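Local coordinates for protein Exo-beta-1,4-mannosidase (Rhizomucor miehei, PDB 4LYP) that probably hydrolyses terminal beta-1,4-linked mannose units from mannan-type saccharides, as a fungal glycoside hydrolase family 5 beta-mannosidase that also has transglycosylation activity, at residues A[262-267]-A[285-290]. Residues are numbered along the deposited sequence; the frame is centred on the assembly and turned at random.
Sequences LVSAGL and IDYTTC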
# COMPACT_ATOMS: atom_id res chain seq x y z
N LEU A 262 3.15 -7.71 -13.80
CA LEU A 262 1.78 -7.22 -13.62
C LEU A 262 1.74 -5.72 -13.31
O LEU A 262 2.70 -5.17 -12.75
CB LEU A 262 1.10 -8.00 -12.50
CG LEU A 262 1.03 -9.50 -12.70
CD1 LEU A 262 0.37 -10.17 -11.47
CD2 LEU A 262 0.29 -9.86 -14.01
N VAL A 263 0.60 -5.11 -13.64
CA VAL A 263 0.35 -3.70 -13.38
C VAL A 263 -0.94 -3.56 -12.64
O VAL A 263 -1.98 -4.16 -13.00
CB VAL A 263 0.36 -2.88 -14.70
CG1 VAL A 263 0.11 -1.39 -14.43
CG2 VAL A 263 1.68 -3.08 -15.43
N SER A 264 -0.92 -2.69 -11.64
CA SER A 264 -2.07 -2.36 -10.82
C SER A 264 -2.35 -0.86 -10.75
O SER A 264 -1.44 -0.06 -10.95
CB SER A 264 -1.70 -2.85 -9.34
OG SER A 264 -2.65 -2.45 -8.41
N ALA A 265 -3.62 -0.48 -10.50
CA ALA A 265 -4.03 0.90 -10.46
C ALA A 265 -3.94 1.56 -9.10
O ALA A 265 -3.98 2.78 -9.02
CB ALA A 265 -5.46 1.01 -10.96
N GLY A 266 -3.94 0.81 -7.99
CA GLY A 266 -3.92 1.37 -6.62
C GLY A 266 -5.21 1.96 -6.14
O GLY A 266 -5.17 2.78 -5.19
N LEU A 267 -6.35 1.60 -6.74
CA LEU A 267 -7.59 2.24 -6.39
C LEU A 267 -8.17 1.77 -5.06
O LEU A 267 -8.06 0.59 -4.68
CB LEU A 267 -8.64 1.94 -7.47
CG LEU A 267 -9.75 2.95 -7.61
CD1 LEU A 267 -9.25 4.23 -8.32
CD2 LEU A 267 -11.00 2.36 -8.29
N ILE A 285 -4.10 -3.04 -17.09
CA ILE A 285 -4.37 -3.21 -15.67
C ILE A 285 -4.71 -4.66 -15.46
O ILE A 285 -5.77 -5.12 -15.88
CB ILE A 285 -5.47 -2.24 -15.16
CG1 ILE A 285 -5.06 -0.77 -15.31
CG2 ILE A 285 -5.86 -2.60 -13.71
CD1 ILE A 285 -3.95 -0.30 -14.39
N ASP A 286 -3.82 -5.42 -14.83
CA ASP A 286 -3.98 -6.86 -14.79
C ASP A 286 -4.88 -7.37 -13.72
O ASP A 286 -5.46 -8.45 -13.82
CB ASP A 286 -2.58 -7.51 -14.62
CG ASP A 286 -1.73 -7.31 -15.84
OD1 ASP A 286 -2.09 -7.86 -16.92
OD2 ASP A 286 -0.70 -6.61 -15.74
N TYR A 287 -5.00 -6.62 -12.60
CA TYR A 287 -5.82 -7.05 -11.51
C TYR A 287 -6.41 -5.85 -10.83
O TYR A 287 -6.03 -4.72 -11.18
CB TYR A 287 -5.13 -8.01 -10.50
CG TYR A 287 -4.03 -7.32 -9.71
CD1 TYR A 287 -2.73 -7.22 -10.18
CD2 TYR A 287 -4.31 -6.84 -8.41
CE1 TYR A 287 -1.68 -6.66 -9.40
CE2 TYR A 287 -3.30 -6.29 -7.60
CZ TYR A 287 -2.02 -6.20 -8.12
OH TYR A 287 -0.99 -5.66 -7.35
N THR A 288 -7.35 -6.09 -9.91
CA THR A 288 -8.11 -4.99 -9.25
C THR A 288 -7.80 -4.94 -7.77
O THR A 288 -7.38 -5.96 -7.19
CB THR A 288 -9.60 -5.10 -9.55
OG1 THR A 288 -10.17 -6.18 -8.79
CG2 THR A 288 -9.85 -5.38 -11.05
N THR A 289 -8.03 -3.80 -7.16
CA THR A 289 -7.78 -3.62 -5.74
C THR A 289 -8.94 -2.91 -5.13
O THR A 289 -9.71 -2.22 -5.79
CB THR A 289 -6.50 -2.89 -5.41
OG1 THR A 289 -6.56 -1.52 -5.86
CG2 THR A 289 -5.29 -3.55 -5.96
N CYS A 290 -9.03 -3.03 -3.77
CA CYS A 290 -9.88 -2.18 -2.97
C CYS A 290 -9.17 -1.88 -1.67
O CYS A 290 -8.27 -2.64 -1.22
CB CYS A 290 -11.28 -2.86 -2.80
SG CYS A 290 -11.27 -4.44 -1.96
O HOH W 1 -5.07 -2.78 -9.61
O HOH W 2 -6.52 -0.92 -8.39
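Val263 and Asp286 join the backbones of 262-267 and 285-290, two segments whose end-to-end directions differ by 43°. Asp286 N donates to Val263 O at 2.9 Å. The CA atoms of Val263 and Ile285 come within 5.3 Å, and toward the other end those of Leu267 and Thr289 lie 5.9 Å apart. Between these ends water fills in for direct backbone bonds. Water 1 accepts from Ala265 N, donates to Tyr287 O and also bonds Ser264 OG.

Asp286 grips Val263 a second time: OD2 takes Val263 N on its anti lone pair at 2.9 Å, with a bent N-H...O angle of 146°. Lys255 forms a salt bridge to the same oxygen, which probably stabilises its negative charge. Leu262 CD2 lies 3.7 Å from Asp286 CG. Ser264 CB meets the hydroxyl end of Tyr287, 3.5 Å from OH, while Leu262 CB sits at the ring edge. Ser232 bonds that hydroxyl and Gln234 bonds Ser264 OG. Ile285 CD1 packs on Ala265 CB at 4.0 Å. Thr289 OG1 donates to Leu267 O at 2.8 Å; chi1 of 66° sets OG1 between the backbone N and carbonyl carbon of Thr289, where it reaches Leu267 O and water 2. Water 2 links OG1 to Leu267 N.

This is a buried beta-alpha-beta step of the TIM barrel, with helix 273-280 between its strands. Strand 262-264 pairs with 230-234, and strand 288-292 with 333-338. Three direct hydrogen bonds and two waters join these neighbouring barrel strands. Helix 244-257 covers Val263, Ala265 and Ile285, and helix 273-280 packs on Leu267 and Thr288.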